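Local structure of galactose mutarotase related enzyme (Lactobacillus acidophilus, 3DCD) at residues V48-V53 / F138-H143; D233-G238 / P254-A259. The protein is of uncertain function but, as a galactose mutarotase relative of the aldose 1-epimerase family, probably binds carbohydrate and may act as an isomerase. All blocks are in the same frame, centred on the assembly; numbering follows the deposited sequence.

Contact 1 of 2, residues V48-V53 / F138-H143; sequences VLFPIV and FGVGGH
L49 and G141 form an antiparallel hydrogen-bonded pair, with 2.9 Å between L49 N and G141 O and a return bond from G141 N to L49 O, before 48-53 turns through the cis peptide that precedes P51. Beyond it P51 O meets residues 138-143 again: G139 N lies 2.7 Å from it, and the N-H points almost straight at the oxygen while sitting above the carbonyl plane. The CA-H of V140 is also directed at L49 O, with V140 CA 3.1 Å from that oxygen. F138 CA makes a longer, more bent contact of the same kind with P51 O.

G141 has no side chain, and L49 and V53 use that side of the strand. V53 CG2 rests on the peptide, 3.5 Å from V140 O. L49 reaches further along, its CD2 3.7 Å from H143 CD2 as the two side chains cross obliquely. With CG anti to the backbone N (chi1 -162°), the H143 ring comes against that methyl; it also meets W42 and H73. Elsewhere, F138 CD2 touches the edge of the F50 ring, 4.1 Å from F50 CE2. P51 CB lies over the centre of one F50 face, and F111 of strand 109-118 stacks on the same ring.

The contact sits deep in a beta-sandwich of the galactose mutarotase type. Backbone N-H groups do the polar work here, and L49 O and P51 O each take an N-H plus a CA-H. G142 O, by contrast, is buried with no polar partner in the model, and L49 CD1 lies against it.

Contact 2 of 2, residues D233-G238 / P254-A259; sequences DAPFVG and PWWGIA
F236 and I258 meet with CG of the first anti to its carbonyl carbon (chi1 -49°) and CG1 of the second anti to its backbone N (chi1 -164°), CD1 anti in turn (chi2 164°); I258 CD1 thus ends over the centre of the phenyl ring, 3.7 Å above its plane. The opposite face of that ring has P235 CB toward its rim. The backbones belong to a beta hairpin, strands 236-240 and 249-256, in which W255 N bonds F236 O at 3.0 Å while the return bond, F236 N to W255 O, is weak.

W256 starts off away from the other segment, yet its indole reaches back to it. NE1 donates to D233 OD1 at 2.9 Å, the oxygen lying near the ring plane and the N-H arriving from above the carboxylate plane. A234 CB sits over the six-membered ring, 3.6 Å from W256 CZ2, and P235 CD touches W256 CD1. A leucine in place of W256 would probably leave D233 OD1 without its N-H mate and open a gap beside A234 and P235. At the other end of the pairing, G238 CA lies over the W255 indole, 4.2 Å from the centroid of its six-membered ring.

Overall arrangement
From the N terminus, residues 48-53 come first, and the chain then runs through four strands of the large nine-stranded sheet and the short helix 99-104 before 138-143 returns to close contact 1. Contact 2 opens much later and spans only 15 residues between its segments, the remainder of the hairpin 236-240 / 249-256. The two are in series and neither nest nor cross. They are joined side by side in one sheet, where strand 136-147 pairs with 249-256: V140 O accepts from W256 N and G142 N bonds P254 O. L49 and V53 of contact 1 also pack on the W255 indole. Strand 48-49 is thereby tied through 136-147 and 249-256 to 236-240.

Contact 1 of 2, residues V48-V53 / F138-H143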
loop_
_atom_site.group_PDB
_atom_site.type_symbol
_atom_site.label_atom_id
_atom_site.label_comp_id
_atom_site.label_asym_id
_atom_site.label_seq_id
_atom_site.Cartn_x
_atom_site.Cartn_y
_atom_site.Cartn_z
ATOM N N VAL A 48 -3.840 1.257 -5.104
ATOM C CA VAL A 48 -4.064 2.350 -4.168
ATOM C C VAL A 48 -5.350 1.992 -3.428
ATOM O O VAL A 48 -6.344 1.575 -4.057
ATOM C CB VAL A 48 -4.154 3.687 -4.936
ATOM C CG1 VAL A 48 -4.629 4.846 -4.003
ATOM C CG2 VAL A 48 -2.789 4.017 -5.591
ATOM N N LEU A 49 -5.319 2.115 -2.097
ATOM C CA LEU A 49 -6.460 1.734 -1.249
ATOM C C LEU A 49 -7.146 3.005 -0.721
ATOM O O LEU A 49 -6.536 3.784 -0.000
ATOM C CB LEU A 49 -5.995 0.837 -0.088
ATOM C CG LEU A 49 -4.838 -0.149 -0.364
ATOM C CD1 LEU A 49 -4.360 -0.840 0.906
ATOM C CD2 LEU A 49 -5.240 -1.187 -1.462
ATOM N N PHE A 50 -8.399 3.201 -1.119
ATOM C CA PHE A 50 -9.181 4.404 -0.813
ATOM C C PHE A 50 -10.610 4.197 -1.315
ATOM O O PHE A 50 -10.803 3.693 -2.433
ATOM C CB PHE A 50 -8.566 5.635 -1.495
ATOM C CG PHE A 50 -9.396 6.890 -1.375
ATOM C CD1 PHE A 50 -10.360 7.198 -2.329
ATOM C CD2 PHE A 50 -9.203 7.777 -0.313
ATOM C CE1 PHE A 50 -11.131 8.368 -2.235
ATOM C CE2 PHE A 50 -9.968 8.945 -0.219
ATOM C CZ PHE A 50 -10.931 9.236 -1.173
ATOM N N PRO A 51 -11.624 4.640 -0.536
ATOM C CA PRO A 51 -11.628 5.356 0.745
ATOM C C PRO A 51 -11.710 4.491 1.990
ATOM O O PRO A 51 -12.063 5.008 3.067
ATOM C CB PRO A 51 -12.880 6.218 0.632
ATOM C CG PRO A 51 -13.844 5.301 -0.067
ATOM C CD PRO A 51 -12.994 4.516 -1.065
ATOM N N ILE A 52 -11.411 3.198 1.842
ATOM C CA ILE A 52 -11.164 2.316 2.993
ATOM C C ILE A 52 -9.939 1.475 2.706
ATOM O O ILE A 52 -9.581 1.271 1.545
ATOM C CB ILE A 52 -12.362 1.370 3.319
ATOM C CG1 ILE A 52 -12.693 0.432 2.140
ATOM C CG2 ILE A 52 -13.594 2.178 3.786
ATOM C CD1 ILE A 52 -13.788 -0.590 2.462
ATOM N N VAL A 53 -9.295 1.014 3.780
ATOM C CA VAL A 53 -8.231 0.033 3.714
ATOM C C VAL A 53 -8.827 -1.251 4.276
ATOM O O VAL A 53 -9.468 -1.224 5.325
ATOM C CB VAL A 53 -7.028 0.450 4.594
ATOM C CG1 VAL A 53 -6.050 -0.710 4.720
ATOM C CG2 VAL A 53 -6.344 1.676 4.027
ATOM N N PHE A 138 -12.599 8.564 5.986
ATOM C CA PHE A 138 -11.885 7.738 5.004
ATOM C C PHE A 138 -10.625 7.062 5.546
ATOM O O PHE A 138 -9.986 7.536 6.522
ATOM C CB PHE A 138 -11.482 8.564 3.770
ATOM C CG PHE A 138 -10.364 9.517 4.041
ATOM C CD1 PHE A 138 -10.621 10.750 4.646
ATOM C CD2 PHE A 138 -9.049 9.176 3.733
ATOM C CE1 PHE A 138 -9.576 11.623 4.932
ATOM C CE2 PHE A 138 -8.012 10.036 4.019
ATOM C CZ PHE A 138 -8.269 11.260 4.618
ATOM N N GLY A 139 -10.264 5.955 4.891
ATOM C CA GLY A 139 -8.968 5.320 5.059
ATOM C C GLY A 139 -8.234 5.413 3.724
ATOM O O GLY A 139 -8.862 5.486 2.674
ATOM N N VAL A 140 -6.911 5.460 3.775
ATOM C CA VAL A 140 -6.066 5.468 2.568
ATOM C C VAL A 140 -4.796 4.651 2.853
ATOM O O VAL A 140 -4.337 4.597 3.992
ATOM C CB VAL A 140 -5.763 6.917 2.056
ATOM C CG1 VAL A 140 -4.912 7.721 3.057
ATOM C CG2 VAL A 140 -5.116 6.876 0.666
ATOM N N GLY A 141 -4.257 3.986 1.831
ATOM C CA GLY A 141 -3.102 3.123 2.007
ATOM C C GLY A 141 -2.456 2.778 0.673
ATOM O O GLY A 141 -3.079 2.895 -0.382
ATOM N N GLY A 142 -1.188 2.398 0.728
ATOM C CA GLY A 142 -0.473 1.850 -0.430
ATOM C C GLY A 142 -0.400 0.330 -0.329
ATOM O O GLY A 142 -0.660 -0.248 0.739
ATOM N N HIS A 143 -0.056 -0.322 -1.437
ATOM C CA HIS A 143 -0.095 -1.795 -1.519
ATOM C C HIS A 143 0.914 -2.287 -2.589
ATOM O O HIS A 143 0.596 -3.189 -3.363
ATOM C CB HIS A 143 -1.550 -2.190 -1.868
ATOM C CG HIS A 143 -1.928 -3.620 -1.585
ATOM N ND1 HIS A 143 -1.229 -4.697 -2.085
ATOM C CD2 HIS A 143 -3.007 -4.141 -0.946
ATOM C CE1 HIS A 143 -1.823 -5.821 -1.710
ATOM N NE2 HIS A 143 -2.919 -5.510 -1.038
#

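Contact 2 of 2, residues D233-G238 / P254-A259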
loop_
_atom_site.group_PDB
_atom_site.type_symbol
_atom_site.label_atom_id
_atom_site.label_comp_id
_atom_site.label_asym_id
_atom_site.label_seq_id
_atom_site.Cartn_x
_atom_site.Cartn_y
_atom_site.Cartn_z
ATOM N N ASP A 233 4.427 8.619 8.750
ATOM C CA ASP A 233 3.563 8.572 9.924
ATOM C C ASP A 233 2.439 7.535 9.850
ATOM O O ASP A 233 1.450 7.635 10.594
ATOM C CB ASP A 233 2.988 9.961 10.225
ATOM C CG ASP A 233 2.117 10.522 9.089
ATOM O OD1 ASP A 233 1.979 9.909 7.992
ATOM O OD2 ASP A 233 1.557 11.613 9.310
ATOM N N ALA A 234 2.553 6.549 8.954
ATOM C CA ALA A 234 1.500 5.513 8.889
ATOM C C ALA A 234 1.350 4.863 10.264
ATOM O O ALA A 234 2.358 4.492 10.873
ATOM C CB ALA A 234 1.840 4.446 7.837
ATOM N N PRO A 235 0.112 4.747 10.774
ATOM C CA PRO A 235 -0.075 4.050 12.047
ATOM C C PRO A 235 -0.008 2.524 11.935
ATOM O O PRO A 235 0.056 1.847 12.963
ATOM C CB PRO A 235 -1.465 4.496 12.482
ATOM C CG PRO A 235 -2.188 4.766 11.202
ATOM C CD PRO A 235 -1.158 5.284 10.247
ATOM N N PHE A 236 -0.027 1.994 10.709
ATOM C CA PHE A 236 0.002 0.542 10.489
ATOM C C PHE A 236 0.812 0.234 9.235
ATOM O O PHE A 236 0.881 1.047 8.303
ATOM C CB PHE A 236 -1.394 -0.087 10.251
ATOM C CG PHE A 236 -2.466 0.311 11.247
ATOM C CD1 PHE A 236 -2.520 -0.275 12.514
ATOM C CD2 PHE A 236 -3.439 1.230 10.892
ATOM C CE1 PHE A 236 -3.514 0.089 13.428
ATOM C CE2 PHE A 236 -4.429 1.601 11.785
ATOM C CZ PHE A 236 -4.470 1.027 13.070
ATOM N N VAL A 237 1.362 -0.972 9.192
ATOM C CA VAL A 237 1.865 -1.518 7.926
ATOM C C VAL A 237 1.399 -2.967 7.796
ATOM O O VAL A 237 1.432 -3.736 8.772
ATOM C CB VAL A 237 3.423 -1.384 7.807
ATOM C CG1 VAL A 237 4.148 -2.203 8.885
ATOM C CG2 VAL A 237 3.924 -1.820 6.398
ATOM N N GLY A 238 0.938 -3.341 6.609
ATOM C CA GLY A 238 0.626 -4.750 6.362
ATOM C C GLY A 238 1.684 -5.382 5.480
ATOM O O GLY A 238 2.161 -4.758 4.528
ATOM N N PRO A 254 1.864 0.429 3.542
ATOM C CA PRO A 254 1.661 1.466 4.578
ATOM C C PRO A 254 0.204 1.916 4.566
ATOM O O PRO A 254 -0.345 2.213 3.507
ATOM C CB PRO A 254 2.606 2.608 4.128
ATOM C CG PRO A 254 3.520 1.979 3.064
ATOM C CD PRO A 254 2.610 0.960 2.396
ATOM N N TRP A 255 -0.418 1.945 5.740
ATOM C CA TRP A 255 -1.847 2.150 5.872
ATOM C C TRP A 255 -2.152 3.290 6.831
ATOM O O TRP A 255 -1.623 3.319 7.952
ATOM C CB TRP A 255 -2.519 0.908 6.476
ATOM C CG TRP A 255 -2.586 -0.349 5.639
ATOM C CD1 TRP A 255 -2.423 -0.483 4.279
ATOM C CD2 TRP A 255 -2.904 -1.648 6.140
ATOM N NE1 TRP A 255 -2.604 -1.826 3.908
ATOM C CE2 TRP A 255 -2.893 -2.549 5.041
ATOM C CE3 TRP A 255 -3.202 -2.141 7.430
ATOM C CZ2 TRP A 255 -3.155 -3.917 5.193
ATOM C CZ3 TRP A 255 -3.466 -3.508 7.576
ATOM C CH2 TRP A 255 -3.447 -4.376 6.460
ATOM N N TRP A 256 -3.043 4.178 6.393
ATOM C CA TRP A 256 -3.672 5.203 7.213
ATOM C C TRP A 256 -5.177 4.841 7.285
ATOM O O TRP A 256 -6.046 5.594 6.854
ATOM C CB TRP A 256 -3.469 6.577 6.568
ATOM C CG TRP A 256 -2.036 7.031 6.620
ATOM C CD1 TRP A 256 -1.467 7.843 7.563
ATOM C CD2 TRP A 256 -0.980 6.668 5.707
ATOM N NE1 TRP A 256 -0.120 8.015 7.299
ATOM C CE2 TRP A 256 0.204 7.298 6.166
ATOM C CE3 TRP A 256 -0.920 5.861 4.549
ATOM C CZ2 TRP A 256 1.445 7.158 5.498
ATOM C CZ3 TRP A 256 0.303 5.719 3.892
ATOM C CH2 TRP A 256 1.473 6.357 4.369
ATOM N N GLY A 257 -5.450 3.637 7.789
ATOM C CA GLY A 257 -6.797 3.072 7.773
ATOM C C GLY A 257 -6.626 1.591 8.007
ATOM O O GLY A 257 -5.520 1.089 7.898
ATOM N N ILE A 258 -7.711 0.884 8.328
ATOM C CA ILE A 258 -7.590 -0.545 8.587
ATOM C C ILE A 258 -8.923 -1.266 8.414
ATOM O O ILE A 258 -9.993 -0.643 8.444
ATOM C CB ILE A 258 -6.956 -0.787 9.995
ATOM C CG1 ILE A 258 -6.439 -2.227 10.167
ATOM C CG2 ILE A 258 -7.870 -0.335 11.128
ATOM C CD1 ILE A 258 -5.463 -2.365 11.372
ATOM N N ALA A 259 -8.859 -2.578 8.205
ATOM C CA ALA A 259 -10.061 -3.396 8.078
ATOM C C ALA A 259 -10.976 -3.252 9.308
ATOM O O ALA A 259 -10.513 -2.880 10.392
ATOM C CB ALA A 259 -9.658 -4.836 7.923
#